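Local coordinates for periplasmic binding protein (Roseiflexus sp. RS-1, PDB 5GJ3) that binds heme in the periplasm, here two heme molecules at once, and probably delivers it to a membrane transporter for uptake, at residues E57-L62 with A80-A85; T140-V145 with G173-A178; D200-L205 with T227-Q232. One frame throughout, in Å; residues are numbered along the deposited sequence.

Interaction 1 (E57-L62 with A80-A85); sequences EGILSL and AQIRAA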
ATOM      1  N   GLU A  57       9.483 -10.988 -21.587  1.00 22.26           N
ATOM      2  CA  GLU A  57       8.667 -11.687 -22.606  1.00 27.32           C
ATOM      3  C   GLU A  57       7.155 -11.612 -22.322  1.00 26.97           C
ATOM      4  O   GLU A  57       6.364 -11.414 -23.236  1.00 26.80           O
ATOM      5  CB  GLU A  57       9.120 -13.151 -22.800  1.00 32.12           C
ATOM      6  CG  GLU A  57       8.203 -14.026 -23.680  1.00 39.21           C
ATOM      7  CD  GLU A  57       8.121 -13.594 -25.158  1.00 46.54           C
ATOM      8  OE1 GLU A  57       8.895 -12.700 -25.603  1.00 53.15           O
ATOM      9  OE2 GLU A  57       7.263 -14.147 -25.902  1.00 50.19           O
ATOM     10  N   GLY A  58       6.761 -11.744 -21.057  1.00 24.36           N
ATOM     11  CA  GLY A  58       5.374 -11.592 -20.680  1.00 23.41           C
ATOM     12  C   GLY A  58       4.822 -10.199 -21.002  1.00 22.96           C
ATOM     13  O   GLY A  58       3.677 -10.062 -21.407  1.00 25.04           O
ATOM     14  N   ILE A  59       5.621  -9.158 -20.798  1.00 19.80           N
ATOM     15  CA  ILE A  59       5.190  -7.812 -21.166  1.00 18.77           C
ATOM     16  C   ILE A  59       5.185  -7.684 -22.725  1.00 20.16           C
ATOM     17  O   ILE A  59       4.210  -7.197 -23.315  1.00 20.08           O
ATOM     18  CB  ILE A  59       6.162  -6.727 -20.579  1.00 16.07           C
ATOM     19  CG1 ILE A  59       6.081  -6.662 -19.052  1.00 15.87           C
ATOM     20  CG2 ILE A  59       5.869  -5.335 -21.156  1.00 16.36           C
ATOM     21  CD1 ILE A  59       7.373  -6.137 -18.406  1.00 14.13           C
ATOM     22  N   LEU A  60       6.292  -8.045 -23.376  1.00 19.79           N
ATOM     23  CA  LEU A  60       6.417  -7.723 -24.837  1.00 22.93           C
ATOM     24  C   LEU A  60       5.480  -8.507 -25.751  1.00 23.81           C
ATOM     25  O   LEU A  60       5.045  -8.004 -26.795  1.00 24.15           O
ATOM     26  CB  LEU A  60       7.869  -7.784 -25.316  1.00 22.55           C
ATOM     27  CG  LEU A  60       8.787  -6.788 -24.590  1.00 23.53           C
ATOM     28  CD1 LEU A  60      10.223  -7.198 -24.842  1.00 21.25           C
ATOM     29  CD2 LEU A  60       8.551  -5.322 -25.006  1.00 23.90           C
ATOM     30  N   SER A  61       5.122  -9.717 -25.323  1.00 23.95           N
ATOM     31  CA  SER A  61       4.226 -10.531 -26.098  1.00 26.91           C
ATOM     32  C   SER A  61       2.771  -9.996 -26.072  1.00 27.06           C
ATOM     33  O   SER A  61       1.931 -10.476 -26.831  1.00 28.38           O
ATOM     34  CB  SER A  61       4.314 -11.985 -25.672  1.00 26.87           C
ATOM     35  OG  SER A  61       3.605 -12.196 -24.482  1.00 31.17           O
ATOM     36  N   LEU A  62       2.481  -9.000 -25.231  1.00 23.28           N
ATOM     37  CA  LEU A  62       1.159  -8.371 -25.254  1.00 23.99           C
ATOM     38  C   LEU A  62       1.081  -7.211 -26.260  1.00 24.03           C
ATOM     39  O   LEU A  62       0.053  -6.546 -26.334  1.00 24.80           O
ATOM     40  CB  LEU A  62       0.746  -7.868 -23.864  1.00 22.79           C
ATOM     41  CG  LEU A  62       0.708  -8.942 -22.772  1.00 25.35           C
ATOM     42  CD1 LEU A  62       0.541  -8.286 -21.405  1.00 22.51           C
ATOM     43  CD2 LEU A  62      -0.388  -9.970 -23.061  1.00 24.50           C
ATOM     44  N   ALA A  80      15.318  -2.594 -19.243  1.00 16.01           N
ATOM     45  CA  ALA A  80      16.265  -2.441 -20.360  1.00 17.63           C
ATOM     46  C   ALA A  80      15.812  -3.185 -21.618  1.00 18.20           C
ATOM     47  O   ALA A  80      15.945  -2.666 -22.719  1.00 18.52           O
ATOM     48  CB  ALA A  80      17.694  -2.833 -19.964  1.00 16.44           C
ATOM     49  N   GLN A  81      15.236  -4.379 -21.477  1.00 18.33           N
ATOM     50  CA  GLN A  81      14.719  -5.063 -22.657  1.00 20.10           C
ATOM     51  C   GLN A  81      13.527  -4.342 -23.258  1.00 19.81           C
ATOM     52  O   GLN A  81      13.348  -4.372 -24.473  1.00 18.92           O
ATOM     53  CB  GLN A  81      14.241  -6.461 -22.287  1.00 22.42           C
ATOM     54  CG  GLN A  81      15.376  -7.326 -21.808  1.00 31.23           C
ATOM     55  CD  GLN A  81      15.276  -8.682 -22.422  1.00 38.55           C
ATOM     56  OE1 GLN A  81      15.682  -8.872 -23.562  1.00 51.54           O
ATOM     57  NE2 GLN A  81      14.729  -9.630 -21.686  1.00 39.75           N
ATOM     58  N   ILE A  82      12.685  -3.748 -22.402  1.00 18.44           N
ATOM     59  CA  ILE A  82      11.553  -2.928 -22.899  1.00 18.58           C
ATOM     60  C   ILE A  82      12.103  -1.789 -23.786  1.00 19.16           C
ATOM     61  O   ILE A  82      11.546  -1.512 -24.858  1.00 19.94           O
ATOM     62  CB  ILE A  82      10.648  -2.319 -21.758  1.00 17.14           C
ATOM     63  CG1 ILE A  82      10.095  -3.355 -20.775  1.00 20.49           C
ATOM     64  CG2 ILE A  82       9.465  -1.484 -22.310  1.00 15.57           C
ATOM     65  CD1 ILE A  82       9.723  -4.653 -21.424  1.00 22.46           C
ATOM     66  N   ARG A  83      13.151  -1.108 -23.324  1.00 19.20           N
ATOM     67  CA  ARG A  83      13.721  -0.003 -24.091  1.00 20.61           C
ATOM     68  C   ARG A  83      14.295  -0.500 -25.413  1.00 23.74           C
ATOM     69  O   ARG A  83      14.048   0.084 -26.477  1.00 20.28           O
ATOM     70  CB  ARG A  83      14.804   0.718 -23.282  1.00 20.24           C
ATOM     71  CG  ARG A  83      14.239   1.414 -22.059  1.00 21.39           C
ATOM     72  CD  ARG A  83      15.295   2.294 -21.408  1.00 25.38           C
ATOM     73  NE  ARG A  83      15.013   2.368 -19.981  1.00 31.77           N
ATOM     74  CZ  ARG A  83      15.631   1.655 -19.037  1.00 29.72           C
ATOM     75  NH1 ARG A  83      16.659   0.837 -19.319  1.00 31.42           N
ATOM     76  NH2 ARG A  83      15.221   1.799 -17.803  1.00 28.40           N
ATOM     77  N   ALA A  84      15.059  -1.597 -25.340  1.00 23.72           N
ATOM     78  CA  ALA A  84      15.705  -2.187 -26.518  1.00 22.65           C
ATOM     79  C   ALA A  84      14.689  -2.671 -27.556  1.00 21.15           C
ATOM     80  O   ALA A  84      14.994  -2.656 -28.735  1.00 20.80           O
ATOM     81  CB  ALA A  84      16.655  -3.336 -26.094  1.00 25.14           C
ATOM     82  N   ALA A  85      13.482  -3.059 -27.139  1.00 19.21           N
ATOM     83  CA  ALA A  85      12.399  -3.396 -28.070  1.00 18.95           C
ATOM     84  C   ALA A  85      11.698  -2.162 -28.668  1.00 19.93           C
ATOM     85  O   ALA A  85      10.817  -2.311 -29.525  1.00 18.14           O
ATOM     86  CB  ALA A  85      11.358  -4.280 -27.410  1.00 21.35           C
TER
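Segments 57-62 and 80-85, each largely helical, lie beside each other with Leu60 and Ile82 as their closest backbone positions, the CA of Leu60 7.3 Å from the CA of Ile82. Leu60 reaches across the groove between them, and its branched end does most of the touching. Its CD2 sits 3.8 Å from Ile82 CD1 and equally 3.8 Å from Ala85 CB, so one methyl touches two residues three positions apart on segment 80-85. CD1, the other branch, rests 4.0 Å from Ala85 CB. The CA–CB bond of Ile82 does not aim at the partner, but its chain bends back: with CG1 beside the backbone N and the second torsion at -37°, CD1 swings over to the neighbouring helix. There it also meets Ile59, whose CG2 is 3.9 Å away from Ile82 CD1, the two isoleucine side chains crossing at about a right angle. Ile82 CD1 is thus held between Ile59 and Leu60. Ile59 continues inward onto Val9 of strand 8-10, and Ile82 onto Leu89 of strand 89-92, which places the pair of helices against the parallel sheet. An alanine in place of Leu60 would probably open a gap between the helices, leaving Ala85 CB without its partner and the end of Ile82 freer to turn. No hydrogen bond links the two segments; the contact is wholly apolar in its side-chain packing, and its hold depends on the fit of methyl groups rather than on directional bonds.

Interaction 2 (T140-V145 with G173-A178); sequences TNPPHV and GGINAA. With ZN (zinc ion), chain E.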
ATOM      1  N   THR A 140      -6.100  13.229  21.407  1.00 27.36           N
ATOM      2  CA  THR A 140      -5.169  13.946  22.275  1.00 27.97           C
ATOM      3  C   THR A 140      -4.330  12.947  23.077  1.00 29.16           C
ATOM      4  O   THR A 140      -3.299  13.324  23.655  1.00 29.39           O
ATOM      5  CB  THR A 140      -5.912  14.893  23.231  1.00 28.05           C
ATOM      6  OG1 THR A 140      -6.817  14.110  23.987  1.00 29.16           O
ATOM      7  CG2 THR A 140      -6.676  15.984  22.469  1.00 27.33           C
ATOM      8  N   ASN A 141      -4.763  11.683  23.115  1.00 27.08           N
ATOM      9  CA  ASN A 141      -3.984  10.649  23.777  1.00 31.22           C
ATOM     10  C   ASN A 141      -3.592   9.519  22.789  1.00 27.19           C
ATOM     11  O   ASN A 141      -4.265   8.500  22.700  1.00 25.85           O
ATOM     12  CB  ASN A 141      -4.718  10.128  25.010  1.00 37.97           C
ATOM     13  CG  ASN A 141      -3.886   9.147  25.797  1.00 48.15           C
ATOM     14  OD1 ASN A 141      -2.697   9.378  26.045  1.00 52.71           O
ATOM     15  ND2 ASN A 141      -4.498   8.026  26.180  1.00 49.14           N
ATOM     16  N   PRO A 142      -2.526   9.730  22.007  1.00 25.34           N
ATOM     17  CA  PRO A 142      -2.416   8.820  20.865  1.00 25.14           C
ATOM     18  C   PRO A 142      -1.990   7.380  21.218  1.00 23.28           C
ATOM     19  O   PRO A 142      -1.056   7.168  22.006  1.00 23.15           O
ATOM     20  CB  PRO A 142      -1.386   9.483  19.973  1.00 25.89           C
ATOM     21  CG  PRO A 142      -0.616  10.415  20.841  1.00 27.95           C
ATOM     22  CD  PRO A 142      -1.547  10.838  21.955  1.00 26.01           C
ATOM     23  N   PRO A 143      -2.637   6.406  20.601  1.00 20.16           N
ATOM     24  CA  PRO A 143      -2.281   5.024  20.888  1.00 18.47           C
ATOM     25  C   PRO A 143      -0.956   4.589  20.263  1.00 18.46           C
ATOM     26  O   PRO A 143      -0.575   5.059  19.157  1.00 17.99           O
ATOM     27  CB  PRO A 143      -3.439   4.255  20.268  1.00 18.61           C
ATOM     28  CG  PRO A 143      -3.780   5.082  19.030  1.00 18.41           C
ATOM     29  CD  PRO A 143      -3.720   6.492  19.582  1.00 19.38           C
ATOM     30  N   HIS A 144      -0.246   3.697  20.963  1.00 17.38           N
ATOM     31  CA  HIS A 144       0.933   3.015  20.390  1.00 16.82           C
ATOM     32  C   HIS A 144       0.521   1.887  19.409  1.00 16.82           C
ATOM     33  O   HIS A 144      -0.266   0.985  19.755  1.00 16.30           O
ATOM     34  CB  HIS A 144       1.866   2.479  21.494  1.00 16.35           C
ATOM     35  CG  HIS A 144       2.865   3.499  21.958  1.00 18.20           C
ATOM     36  ND1 HIS A 144       2.485   4.683  22.548  1.00 17.58           N
ATOM     37  CD2 HIS A 144       4.215   3.551  21.847  1.00 17.71           C
ATOM     38  CE1 HIS A 144       3.552   5.419  22.805  1.00 18.45           C
ATOM     39  NE2 HIS A 144       4.615   4.751  22.396  1.00 18.46           N
ATOM     40  N   VAL A 145       1.036   1.962  18.176  1.00 15.74           N
ATOM     41  CA  VAL A 145       0.533   1.060  17.119  1.00 17.42           C
ATOM     42  C   VAL A 145       1.726   0.214  16.596  1.00 16.80           C
ATOM     43  O   VAL A 145       2.778   0.772  16.298  1.00 17.26           O
ATOM     44  CB  VAL A 145      -0.108   1.865  15.952  1.00 16.38           C
ATOM     45  CG1 VAL A 145      -0.627   0.931  14.878  1.00 16.32           C
ATOM     46  CG2 VAL A 145      -1.278   2.734  16.458  1.00 15.88           C
ATOM     47  N   GLY A 173      -2.964   9.719  13.384  1.00 16.35           N
ATOM     48  CA  GLY A 173      -2.949  10.170  14.793  1.00 16.12           C
ATOM     49  C   GLY A 173      -2.510   9.102  15.790  1.00 18.47           C
ATOM     50  O   GLY A 173      -2.861   9.183  16.973  1.00 20.45           O
ATOM     51  N   GLY A 174      -1.743   8.110  15.320  1.00 18.24           N
ATOM     52  CA  GLY A 174      -1.196   7.034  16.161  1.00 18.32           C
ATOM     53  C   GLY A 174       0.308   7.179  16.292  1.00 17.84           C
ATOM     54  O   GLY A 174       0.937   7.960  15.583  1.00 17.11           O
ATOM     55  N   ILE A 175       0.894   6.448  17.225  1.00 17.08           N
ATOM     56  CA  ILE A 175       2.349   6.470  17.393  1.00 17.51           C
ATOM     57  C   ILE A 175       2.846   5.130  16.863  1.00 17.66           C
ATOM     58  O   ILE A 175       2.306   4.066  17.256  1.00 17.70           O
ATOM     59  CB  ILE A 175       2.774   6.598  18.886  1.00 17.36           C
ATOM     60  CG1 ILE A 175       2.153   7.833  19.547  1.00 20.11           C
ATOM     61  CG2 ILE A 175       4.287   6.528  19.042  1.00 15.59           C
ATOM     62  CD1 ILE A 175       2.571   9.141  18.893  1.00 22.74           C
ATOM     63  N   ASN A 176       3.866   5.167  16.000  1.00 17.00           N
ATOM     64  CA  ASN A 176       4.470   3.931  15.524  1.00 17.75           C
ATOM     65  C   ASN A 176       5.398   3.429  16.643  1.00 18.90           C
ATOM     66  O   ASN A 176       6.470   4.008  16.861  1.00 19.27           O
ATOM     67  CB  ASN A 176       5.214   4.094  14.175  1.00 18.56           C
ATOM     68  CG  ASN A 176       5.778   2.748  13.642  1.00 19.51           C
ATOM     69  OD1 ASN A 176       5.682   1.703  14.325  1.00 20.15           O
ATOM     70  ND2 ASN A 176       6.257   2.739  12.366  1.00 17.04           N
ATOM     71  N   ALA A 177       4.940   2.407  17.362  1.00 18.03           N
ATOM     72  CA  ALA A 177       5.681   1.786  18.485  1.00 20.64           C
ATOM     73  C   ALA A 177       6.999   1.093  18.075  1.00 22.48           C
ATOM     74  O   ALA A 177       7.832   0.785  18.939  1.00 23.92           O
ATOM     75  CB  ALA A 177       4.787   0.804  19.253  1.00 19.45           C
ATOM     76  N   ALA A 178       7.230   0.862  16.783  1.00 23.31           N
ATOM     77  CA  ALA A 178       8.503   0.253  16.354  1.00 25.32           C
ATOM     78  C   ALA A 178       9.703   1.176  16.657  1.00 30.32           C
ATOM     79  O   ALA A 178      10.800   0.673  16.828  1.00 34.37           O
ATOM     80  CB  ALA A 178       8.488  -0.076  14.873  1.00 25.31           C
TER
HETATM   81 ZN    ZN E 404       6.711   5.058  22.329  1.00 27.79          ZN
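His144 and Ile175 stand side by side on one face of a parallel strand pair, the isoleucine's CG2 methyl lying over the imidazole. CG2 is 4.0 Å from the centroid of the His144 ring and 17° off its normal, a CH-pi contact displaced toward NE2. With CG1 beside the backbone N (chi1 -56°), CG2 of Ile175 stands anti to that N and reaches the ring, while CG1 turns toward Pro142 CB, 3.9 Å away. Ala177 CB meets the ring at its edge, 3.8 Å from His144 CD2. His144 NE2 binds a zinc ion at 2.1 Å, with Asp180 a further ligand. Val145 points to the other face, onto Phe261 of helix 250-267. A side chain at Gly174 would be tight against Val145 CG2. Three backbone bonds join the segments: Ile175 N to Pro143 O (2.8 Å), Val145 N to Ile175 O (2.6 Å) and Ala177 N to Val145 O (2.9 Å). Asn176 OD1 accepts from Ala178 N in an Asx turn, while its ND2 hydrogen-bonds to Asp166 and to Ala159 O. Gly173 closes helix 164-171 in a Schellman motif, and the chain enters short parallel strand 175-176, with the zinc ion on the face carrying His144 and Ile175.

Interaction 3 (D200-L205 with T227-Q232); sequences DVLLVL and TPAGRQ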
ATOM      1  N   ASP A 200      -0.955  -0.801  21.898  1.00 15.71           N
ATOM      2  CA  ASP A 200      -2.383  -0.651  22.123  1.00 16.70           C
ATOM      3  C   ASP A 200      -3.179  -1.215  20.948  1.00 17.42           C
ATOM      4  O   ASP A 200      -4.325  -1.673  21.117  1.00 18.42           O
ATOM      5  CB  ASP A 200      -2.720   0.863  22.235  1.00 17.35           C
ATOM      6  CG  ASP A 200      -2.116   1.501  23.483  1.00 19.70           C
ATOM      7  OD1 ASP A 200      -2.440   0.974  24.589  1.00 21.13           O
ATOM      8  OD2 ASP A 200      -1.344   2.497  23.374  1.00 20.62           O
ATOM      9  N   VAL A 201      -2.582  -1.129  19.760  1.00 17.73           N
ATOM     10  CA  VAL A 201      -3.180  -1.629  18.494  1.00 19.80           C
ATOM     11  C   VAL A 201      -2.167  -2.497  17.755  1.00 18.68           C
ATOM     12  O   VAL A 201      -1.033  -2.112  17.598  1.00 18.04           O
ATOM     13  CB  VAL A 201      -3.634  -0.437  17.580  1.00 20.15           C
ATOM     14  CG1 VAL A 201      -4.297  -0.944  16.260  1.00 20.05           C
ATOM     15  CG2 VAL A 201      -4.580   0.486  18.374  1.00 19.78           C
ATOM     16  N   LEU A 202      -2.593  -3.671  17.303  1.00 17.97           N
ATOM     17  CA  LEU A 202      -1.824  -4.445  16.339  1.00 19.57           C
ATOM     18  C   LEU A 202      -2.384  -4.237  14.917  1.00 19.48           C
ATOM     19  O   LEU A 202      -3.559  -4.525  14.634  1.00 20.28           O
ATOM     20  CB  LEU A 202      -1.846  -5.937  16.714  1.00 20.92           C
ATOM     21  CG  LEU A 202      -1.026  -6.213  17.989  1.00 22.58           C
ATOM     22  CD1 LEU A 202      -1.435  -7.532  18.602  1.00 24.76           C
ATOM     23  CD2 LEU A 202       0.470  -6.214  17.689  1.00 23.77           C
ATOM     24  N   LEU A 203      -1.544  -3.715  14.042  1.00 19.28           N
ATOM     25  CA  LEU A 203      -1.947  -3.485  12.652  1.00 18.47           C
ATOM     26  C   LEU A 203      -1.294  -4.551  11.757  1.00 17.88           C
ATOM     27  O   LEU A 203      -0.086  -4.712  11.756  1.00 16.75           O
ATOM     28  CB  LEU A 203      -1.561  -2.058  12.221  1.00 19.12           C
ATOM     29  CG  LEU A 203      -1.903  -1.563  10.807  1.00 20.39           C
ATOM     30  CD1 LEU A 203      -3.391  -1.567  10.558  1.00 19.23           C
ATOM     31  CD2 LEU A 203      -1.345  -0.168  10.547  1.00 21.12           C
ATOM     32  N   VAL A 204      -2.115  -5.309  11.034  1.00 17.87           N
ATOM     33  CA  VAL A 204      -1.624  -6.399  10.183  1.00 20.05           C
ATOM     34  C   VAL A 204      -2.277  -6.388   8.778  1.00 20.99           C
ATOM     35  O   VAL A 204      -3.257  -5.685   8.536  1.00 22.18           O
ATOM     36  CB  VAL A 204      -1.949  -7.769  10.812  1.00 18.67           C
ATOM     37  CG1 VAL A 204      -1.227  -7.895  12.167  1.00 19.95           C
ATOM     38  CG2 VAL A 204      -3.470  -7.964  10.939  1.00 18.18           C
ATOM     39  N   LEU A 205      -1.752  -7.194   7.881  1.00 22.09           N
ATOM     40  CA  LEU A 205      -2.438  -7.380   6.575  1.00 24.83           C
ATOM     41  C   LEU A 205      -3.458  -8.533   6.641  1.00 27.89           C
ATOM     42  O   LEU A 205      -3.255  -9.515   7.411  1.00 25.94           O
ATOM     43  CB  LEU A 205      -1.421  -7.604   5.492  1.00 20.60           C
ATOM     44  CG  LEU A 205      -0.394  -6.477   5.428  1.00 24.01           C
ATOM     45  CD1 LEU A 205       0.678  -6.795   4.402  1.00 20.39           C
ATOM     46  CD2 LEU A 205      -1.003  -5.099   5.153  1.00 22.89           C
ATOM     47  N   THR A 227       0.110  -8.053  25.423  1.00 21.63           N
ATOM     48  CA  THR A 227       0.121  -6.600  25.123  1.00 18.72           C
ATOM     49  C   THR A 227      -1.233  -5.966  25.428  1.00 17.63           C
ATOM     50  O   THR A 227      -2.252  -6.688  25.511  1.00 19.49           O
ATOM     51  CB  THR A 227       0.484  -6.326  23.655  1.00 19.79           C
ATOM     52  OG1 THR A 227      -0.483  -6.968  22.798  1.00 17.74           O
ATOM     53  CG2 THR A 227       1.897  -6.864  23.363  1.00 19.58           C
ATOM     54  N   PRO A 228      -1.277  -4.616  25.605  1.00 16.28           N
ATOM     55  CA  PRO A 228      -2.582  -4.033  25.756  1.00 16.20           C
ATOM     56  C   PRO A 228      -3.485  -4.353  24.553  1.00 18.06           C
ATOM     57  O   PRO A 228      -4.689  -4.569  24.737  1.00 18.55           O
ATOM     58  CB  PRO A 228      -2.308  -2.530  25.834  1.00 15.27           C
ATOM     59  CG  PRO A 228      -0.888  -2.421  26.403  1.00 15.45           C
ATOM     60  CD  PRO A 228      -0.182  -3.659  25.900  1.00 15.68           C
ATOM     61  N   ALA A 229      -2.924  -4.412  23.342  1.00 18.60           N
ATOM     62  CA  ALA A 229      -3.737  -4.815  22.169  1.00 19.27           C
ATOM     63  C   ALA A 229      -4.237  -6.238  22.289  1.00 22.03           C
ATOM     64  O   ALA A 229      -5.440  -6.512  22.051  1.00 22.52           O
ATOM     65  CB  ALA A 229      -2.916  -4.681  20.883  1.00 17.71           C
ATOM     66  N   GLY A 230      -3.306  -7.165  22.558  1.00 22.69           N
ATOM     67  CA  GLY A 230      -3.650  -8.571  22.714  1.00 24.63           C
ATOM     68  C   GLY A 230      -4.779  -8.790  23.716  1.00 25.66           C
ATOM     69  O   GLY A 230      -5.700  -9.553  23.434  1.00 24.66           O
ATOM     70  N   ARG A 231      -4.726  -8.094  24.860  1.00 24.36           N
ATOM     71  CA  ARG A 231      -5.743  -8.232  25.906  1.00 23.65           C
ATOM     72  C   ARG A 231      -7.156  -7.821  25.499  1.00 26.66           C
ATOM     73  O   ARG A 231      -8.125  -8.389  26.008  1.00 26.21           O
ATOM     74  CB  ARG A 231      -5.357  -7.419  27.153  1.00 22.40           C
ATOM     75  CG  ARG A 231      -4.125  -7.922  27.889  1.00 22.64           C
ATOM     76  CD  ARG A 231      -3.676  -6.835  28.881  1.00 23.09           C
ATOM     77  NE  ARG A 231      -2.529  -7.271  29.687  1.00 23.39           N
ATOM     78  CZ  ARG A 231      -1.511  -6.479  30.064  1.00 25.51           C
ATOM     79  NH1 ARG A 231      -1.469  -5.176  29.691  1.00 20.93           N
ATOM     80  NH2 ARG A 231      -0.518  -7.006  30.788  1.00 24.32           N
ATOM     81  N   GLN A 232      -7.279  -6.774  24.687  1.00 26.96           N
ATOM     82  CA  GLN A 232      -8.585  -6.322  24.206  1.00 29.14           C
ATOM     83  C   GLN A 232      -8.897  -6.827  22.783  1.00 28.74           C
ATOM     84  O   GLN A 232      -9.897  -6.424  22.185  1.00 28.11           O
ATOM     85  CB  GLN A 232      -8.664  -4.778  24.271  1.00 31.95           C
ATOM     86  CG  GLN A 232      -8.468  -4.208  25.670  1.00 31.98           C
ATOM     87  CD  GLN A 232      -8.838  -2.727  25.764  1.00 41.28           C
ATOM     88  OE1 GLN A 232      -8.915  -2.031  24.747  1.00 43.16           O
ATOM     89  NE2 GLN A 232      -9.070  -2.233  26.998  1.00 34.26           N
TER
HETATM   90  O   HOH W   1      -6.106  -2.128  23.443  1.00 36.80           O
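A buried helix-on-strand packing joins the start of strand 201-205, an interior strand of the mixed sheet, to the first turn of helix 228-232. The short axes run nearly perpendicular, at 86°, and approach to 7.4 Å. Ala229 makes the main contact: its CB presses on the backbone at the strand entry, 3.3 Å from Asp200 O, and also meets Leu202, whose CG lies 3.8 Å from Ala229 CB. Leu202 already heads toward the helix, and its first torsion, with CG anti to the carbonyl carbon (chi1 -70°), sets CG and CD1 against that methyl. Beside them, the Pro228 ring brings CB to 3.7 Å from Asp200 OD1. That carboxylate has stronger partners: OD1 takes a salt bridge from Arg269 and a hydrogen bond with Ser268, while OD2 accepts from His144 N. The turn is an N-capped helix start: Thr227 OG1 accepts from Gly230 N (2.8 Å, 161° at the hydrogen), so the threonine closes the first turn. Thr227 OG1 is also bonded to Leu224 O. In this domain of the periplasmic binding protein, strand 201-205 pairs in parallel with strands 144-151 and 235-238, and helix 228-232 lies in the parallel beta-alpha-beta crossover to the latter. A water lies 3.0 Å from Asp200 O and 3.1 Å from Gln232 OE1, between the two segments. Leu205, at the far end of the strand, touches a bound heme.

Overall arrangement
Interactions 2 and 3 are close neighbours, their centres about 12 Å apart, on adjacent strands of the mixed sheet. His144 O lies 2.9 Å from Asp200 N and 3.1 Å from Val201 N, both probable hydrogen bonds, so the zinc-binding histidine and the strand entry packed by Ala229 share a backbone junction. Interaction 1 lies on the opposite side of the chain's centre, about 45 Å from the centre of each of the others, against the separate parallel sheet. Of the three, only interaction 3 has a residue that touches a heme, Leu205 of segment 200-205; the side chains of Ile59 and Asn176 stay about 13 Å and 12 Å from one.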